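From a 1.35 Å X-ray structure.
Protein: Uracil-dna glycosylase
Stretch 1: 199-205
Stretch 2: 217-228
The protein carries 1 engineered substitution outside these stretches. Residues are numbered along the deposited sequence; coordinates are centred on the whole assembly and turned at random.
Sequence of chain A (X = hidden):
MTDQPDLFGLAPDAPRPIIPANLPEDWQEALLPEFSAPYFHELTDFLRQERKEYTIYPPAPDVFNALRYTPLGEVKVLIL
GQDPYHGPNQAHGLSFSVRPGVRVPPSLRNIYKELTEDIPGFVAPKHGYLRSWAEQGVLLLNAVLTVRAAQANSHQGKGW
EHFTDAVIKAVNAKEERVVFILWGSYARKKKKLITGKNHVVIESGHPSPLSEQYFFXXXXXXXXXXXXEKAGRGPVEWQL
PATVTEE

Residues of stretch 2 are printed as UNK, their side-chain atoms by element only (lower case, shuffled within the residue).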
ATOM      1  N   HIS A 199      16.558   2.603  -7.945  1.00 25.09           N
ATOM      2  CA  HIS A 199      15.342   2.921  -7.221  1.00 23.28           C
ATOM      3  C   HIS A 199      15.457   4.243  -6.452  1.00 22.41           C
ATOM      4  O   HIS A 199      16.544   4.737  -6.251  1.00 23.42           O
ATOM      5  CB  HIS A 199      14.957   1.771  -6.298  1.00 23.29           C
ATOM      6  CG  HIS A 199      14.749   0.485  -7.033  1.00 23.27           C
ATOM      7  ND1 HIS A 199      14.197   0.458  -8.292  1.00 22.66           N
ATOM      8  CD2 HIS A 199      15.026  -0.801  -6.721  1.00 23.18           C
ATOM      9  CE1 HIS A 199      14.156  -0.777  -8.736  1.00 23.73           C
ATOM     10  NE2 HIS A 199      14.641  -1.565  -7.797  1.00 23.49           N
ATOM     11  N   VAL A 200      14.313   4.784  -6.044  1.00 21.64           N
ATOM     12  CA  VAL A 200      14.218   6.042  -5.310  1.00 21.12           C
ATOM     13  C   VAL A 200      13.344   5.823  -4.125  1.00 20.58           C
ATOM     14  O   VAL A 200      12.281   5.209  -4.241  1.00 20.08           O
ATOM     15  CB  VAL A 200      13.661   7.166  -6.216  1.00 21.89           C
ATOM     16  CG1 VAL A 200      13.385   8.455  -5.447  1.00 23.14           C
ATOM     17  CG2 VAL A 200      14.604   7.465  -7.390  1.00 25.31           C
ATOM     18  N   VAL A 201      13.724   6.382  -2.985  1.00 20.61           N
ATOM     19  CA  VAL A 201      12.938   6.346  -1.776  1.00 20.02           C
ATOM     20  C   VAL A 201      12.525   7.756  -1.375  1.00 20.19           C
ATOM     21  O   VAL A 201      13.351   8.678  -1.321  1.00 21.23           O
ATOM     22  CB  VAL A 201      13.687   5.697  -0.620  1.00 21.37           C
ATOM     23  CG1 VAL A 201      12.821   5.654   0.626  1.00 23.85           C
ATOM     24  CG2 VAL A 201      14.119   4.298  -1.038  1.00 22.04           C
ATOM     25  N   ILE A 202      11.227   7.896  -1.123  1.00 19.01           N
ATOM     26  CA  ILE A 202      10.645   9.095  -0.571  1.00 19.00           C
ATOM     27  C   ILE A 202      10.002   8.707   0.746  1.00 19.16           C
ATOM     28  O   ILE A 202       9.230   7.746   0.800  1.00 19.15           O
ATOM     29  CB  ILE A 202       9.601   9.675  -1.550  1.00 20.19           C
ATOM     30  CG1 ILE A 202      10.284  10.084  -2.827  1.00 21.25           C
ATOM     31  CG2 ILE A 202       8.881  10.869  -0.909  1.00 21.28           C
ATOM     32  CD1 ILE A 202       9.339  10.332  -3.993  1.00 22.56           C
ATOM     33  N   GLU A 203      10.309   9.425   1.827  1.00 20.62           N
ATOM     34  CA  GLU A 203       9.795   9.034   3.122  1.00 20.19           C
ATOM     35  C   GLU A 203       9.265  10.238   3.854  1.00 19.73           C
ATOM     36  O   GLU A 203       9.810  11.338   3.758  1.00 22.30           O
ATOM     37  CB  GLU A 203      10.832   8.238   3.930  1.00 24.09           C
ATOM     38  CG  GLU A 203      12.010   8.992   4.378  1.00 26.59           C
ATOM     39  CD  GLU A 203      13.063   8.073   5.000  1.00 28.01           C
ATOM     40  OE1 GLU A 203      12.731   7.141   5.758  1.00 28.94           O
ATOM     41  OE2 GLU A 203      14.199   8.190   4.609  1.00 32.98           O
ATOM     42  N   SER A 204       8.230   9.997   4.648  1.00 18.79           N
ATOM     43  CA  SER A 204       7.662  11.052   5.491  1.00 18.78           C
ATOM     44  C   SER A 204       6.820  10.456   6.583  1.00 18.73           C
ATOM     45  O   SER A 204       6.662   9.240   6.667  1.00 18.36           O
ATOM     46  CB  SER A 204       6.764  12.017   4.684  1.00 19.35           C
ATOM     47  OG  SER A 204       5.553  11.404   4.299  1.00 18.67           O
ATOM     48  N   GLY A 205       6.256  11.321   7.406  1.00 17.88           N
ATOM     49  CA  GLY A 205       5.187  10.885   8.275  1.00 18.21           C
ATOM     50  C   GLY A 205       3.949  10.431   7.502  1.00 17.75           C
ATOM     51  O   GLY A 205       3.723  10.752   6.319  1.00 18.45           O
ATOM     52  N   UNK A 217       3.502  19.152   2.891  1.00 24.32           N
ATOM     53  CA  UNK A 217       4.675  19.888   2.345  1.00 24.54           C
ATOM     54  C   UNK A 217       5.814  19.005   1.865  1.00 24.74           C
ATOM     55  O   UNK A 217       6.831  19.503   1.319  1.00 26.16           O
ATOM     56  N   UNK A 218       5.653  17.679   1.950  1.00 21.55           N
ATOM     57  CA  UNK A 218       6.712  16.785   1.553  1.00 21.36           C
ATOM     58  C   UNK A 218       6.709  16.480   0.038  1.00 21.29           C
ATOM     59  O   UNK A 218       7.674  15.902  -0.480  1.00 23.16           O
ATOM     60  c   UNK A 218       6.952  15.797   3.841  1.00 23.62           C
ATOM     61  c   UNK A 218       6.670  15.480   2.353  1.00 22.04           C
ATOM     62  o   UNK A 218       5.390  14.852   2.200  1.00 22.01           O
ATOM     63  N   UNK A 219       5.654  16.891  -0.663  1.00 21.61           N
ATOM     64  CA  UNK A 219       5.615  16.807  -2.153  1.00 21.78           C
ATOM     65  C   UNK A 219       5.989  15.465  -2.742  1.00 20.12           C
ATOM     66  O   UNK A 219       6.770  15.397  -3.662  1.00 21.35           O
ATOM     67  n   UNK A 219       5.881  20.297  -4.544  1.00 27.41           N
ATOM     68  c   UNK A 219       6.589  20.377  -3.257  1.00 29.19           C
ATOM     69  n   UNK A 219       7.040  21.910  -5.737  1.00 35.07           N
ATOM     70  n   UNK A 219       5.360  20.693  -6.719  1.00 29.63           N
ATOM     71  c   UNK A 219       6.525  17.898  -2.718  1.00 23.80           C
ATOM     72  c   UNK A 219       6.110  20.970  -5.659  1.00 29.74           C
ATOM     73  c   UNK A 219       6.048  19.283  -2.329  1.00 26.14           C
ATOM     74  N   UNK A 220       5.388  14.385  -2.252  1.00 19.57           N
ATOM     75  CA  UNK A 220       5.845  13.076  -2.703  1.00 19.18           C
ATOM     76  C   UNK A 220       5.409  12.789  -4.164  1.00 18.44           C
ATOM     77  O   UNK A 220       6.022  11.986  -4.851  1.00 19.07           O
ATOM     78  c   UNK A 220       3.925  12.850  -1.308  1.00 18.67           C
ATOM     79  c   UNK A 220       4.321  14.283  -1.232  1.00 20.13           C
ATOM     80  c   UNK A 220       5.177  12.138  -1.711  1.00 18.93           C
ATOM     81  N   UNK A 221       4.314  13.395  -4.587  1.00 19.08           N
ATOM     82  CA  UNK A 221       3.654  13.060  -5.875  1.00 17.87           C
ATOM     83  C   UNK A 221       4.462  13.652  -7.041  1.00 19.73           C
ATOM     84  O   UNK A 221       4.787  12.951  -8.033  1.00 19.39           O
ATOM     85  c   UNK A 221       2.188  13.482  -5.845  1.00 19.57           C
ATOM     86  c   UNK A 221       0.506  11.126  -3.354  1.00 17.27           C
ATOM     87  c   UNK A 221       1.132  11.613  -4.492  1.00 17.79           C
ATOM     88  c   UNK A 221       0.508  13.346  -2.436  1.00 18.80           C
ATOM     89  c   UNK A 221       0.223  11.984  -2.330  1.00 18.42           C
ATOM     90  c   UNK A 221       1.159  13.840  -3.594  1.00 17.84           C
ATOM     91  c   UNK A 221       1.448  12.981  -4.630  1.00 18.38           C
ATOM     92  N   UNK A 222       4.887  14.900  -6.875  1.00 19.99           N
ATOM     93  CA  UNK A 222       5.747  15.515  -7.860  1.00 21.25           C
ATOM     94  C   UNK A 222       7.150  14.915  -7.845  1.00 21.77           C
ATOM     95  O   UNK A 222       7.747  14.714  -8.898  1.00 22.64           O
ATOM     96  o   UNK A 222       6.326  17.359  -6.436  1.00 22.79           O
ATOM     97  c   UNK A 222       5.805  17.026  -7.689  1.00 22.34           C
ATOM     98  N   UNK A 223       7.690  14.666  -6.658  1.00 21.44           N
ATOM     99  CA  UNK A 223       8.999  14.019  -6.570  1.00 21.63           C
ATOM    100  C   UNK A 223       8.969  12.662  -7.267  1.00 20.91           C
ATOM    101  O   UNK A 223       9.875  12.326  -8.016  1.00 21.51           O
ATOM    102  c   UNK A 223      10.486  16.322  -2.360  1.00 28.35           C
ATOM    103  c   UNK A 223       9.836  15.177  -4.488  1.00 24.61           C
ATOM    104  c   UNK A 223      10.066  15.019  -3.012  1.00 25.84           C
ATOM    105  c   UNK A 223       9.444  13.868  -5.116  1.00 21.93           C
ATOM    106  n   UNK A 223      10.317  16.233  -0.890  1.00 32.07           N
ATOM    107  N   UNK A 224       7.864  11.908  -7.086  1.00 20.29           N
ATOM    108  CA  UNK A 224       7.744  10.606  -7.750  1.00 19.53           C
ATOM    109  C   UNK A 224       7.789  10.764  -9.274  1.00 20.30           C
ATOM    110  O   UNK A 224       8.490  10.032  -9.969  1.00 19.89           O
ATOM    111  c   UNK A 224       6.437   9.923  -7.290  1.00 19.29           C
ATOM    112  o   UNK A 224       6.565   9.577  -5.916  1.00 18.94           O
ATOM    113  c   UNK A 224       6.141   8.663  -8.110  1.00 19.20           C
ATOM    114  N   UNK A 225       7.006  11.704  -9.784  1.00 19.13           N
ATOM    115  CA  UNK A 225       6.921  11.881 -11.214  1.00 20.73           C
ATOM    116  C   UNK A 225       8.227  12.363 -11.821  1.00 22.44           C
ATOM    117  O   UNK A 225       8.621  11.901 -12.901  1.00 22.99           O
ATOM    118  c   UNK A 225       4.442  12.014 -11.548  1.00 20.70           C
ATOM    119  c   UNK A 225       5.756  12.760 -11.606  1.00 20.55           C
ATOM    120  o   UNK A 225       4.423  10.812 -11.365  1.00 21.72           O
ATOM    121  n   UNK A 225       3.340  12.730 -11.722  1.00 21.83           N
ATOM    122  N   UNK A 226       8.945  13.211 -11.102  1.00 23.09           N
ATOM    123  CA  UNK A 226      10.230  13.666 -11.610  1.00 23.93           C
ATOM    124  C   UNK A 226      11.232  12.497 -11.687  1.00 23.73           C
ATOM    125  O   UNK A 226      11.922  12.332 -12.689  1.00 24.57           O
ATOM    126  o   UNK A 226      13.650  17.108 -10.603  1.00 44.22           O
ATOM    127  o   UNK A 226      11.764  16.997  -9.419  1.00 45.44           O
ATOM    128  c   UNK A 226      10.736  14.812 -10.745  1.00 26.62           C
ATOM    129  c   UNK A 226      12.545  16.568 -10.329  1.00 28.81           C
ATOM    130  c   UNK A 226      12.105  15.358 -11.149  1.00 30.69           C
ATOM    131  N   UNK A 227      11.250  11.656 -10.651  1.00 22.51           N
ATOM    132  CA  UNK A 227      12.115  10.480 -10.672  1.00 23.41           C
ATOM    133  C   UNK A 227      11.756   9.512 -11.811  1.00 23.16           C
ATOM    134  O   UNK A 227      12.638   8.939 -12.471  1.00 23.74           O
ATOM    135  c   UNK A 227      12.082   9.759  -9.324  1.00 23.62           C
ATOM    136  N   UNK A 228      10.460   9.243 -11.988  1.00 22.52           N
ATOM    137  CA  UNK A 228      10.043   8.352 -13.079  1.00 23.49           C
ATOM    138  C   UNK A 228      10.489   8.915 -14.414  1.00 25.70           C
ATOM    139  O   UNK A 228      11.057   8.206 -15.239  1.00 27.15           O
ATOM    140  c   UNK A 228       6.525   7.380 -11.725  1.00 22.33           C
ATOM    141  c   UNK A 228       8.035   7.309 -11.863  1.00 22.03           C
ATOM    142  c   UNK A 228       8.547   8.125 -13.065  1.00 22.44           C
ATOM    143  c   UNK A 228       8.540   5.875 -11.967  1.00 22.20           C
TER
HETATM  144  O   HOH W   1       5.343  12.078   1.663  1.00 19.89           O

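Position 217 has no side-chain atoms and touches nothing on the strand; its positive phi of 86° suits what it is, Gly-217. Position 218 has a carbon bearing one oxygen and one carbon, and that terminal carbon lies against the strand's last residue. This is Thr-218, whose CG2 sits 3.9 Å from Ser-204 CB.

Position 219 carries three carbons, a nitrogen, then a carbon with two more nitrogens. Its CA-to-CB bond points away from the strand, and no side-chain atom comes within contact: Arg-219, at the N-cap position. At 220 three carbons close a ring onto the backbone nitrogen, which defines Pro-220; its CB is 4.0 Å from Ile-202 CG2, and its backbone O is 3.8 Å from Ile-202 CD1. Position 221, one carbon and a six-carbon ring, has its CA-to-CB bond pointing away and is buried: Phe-221. Position 222, one carbon and one oxygen, also has its CA-to-CB bond pointing away: Ser-222.

At 223 four carbons in a row end in nitrogen, and the first of them meets the strand. This is Lys-223, with CB 3.7 Å from Ile-202 CD1. The extended chain runs back along the helix, letting NZ donate to Thr-218 O at 2.7 Å, so the charged end is occupied while the carbon base packs. Position 224 has a carbon bearing one oxygen and one carbon, with the oxygen near the strand: Thr-224. Its OG1 donates to Pro-220 O at 2.7 Å, one turn back, and lies 3.5 Å from Ile-202 CD1.

Position 225, two carbons with the second carrying an oxygen and a nitrogen, does not reach the strand: Asn-225. Neither does 226, three carbons ending in two oxygens: Glu-226. Position 227 has a single carbon directed toward the strand, hence Ala-227, with CB 3.9 Å from Val-200 CG2. Position 228 has four carbons, forked at the second, with no strand contact: Leu-228.

The helix runs nearly antiparallel to the strand, at 176° with axes 9.7 Å apart. Alternation along the strand selects Val-200, Ile-202 and Ser-204 to face it. Ile-202 is the hub, covered most and touching Pro-220, Lys-223 and Thr-224, while the small side chain of Ala-227 meets Val-200 with their CA atoms 7.3 Å apart. No direct hydrogen bond crosses. Instead, water 1 donates to Ser-204 OG at 2.7 Å and to Thr-218 OG1 at 2.8 Å. The rule is apolar packing along the helix, with one water bridging the polar end.

Stretch 2 217-228: GTRPFSKTNEAL
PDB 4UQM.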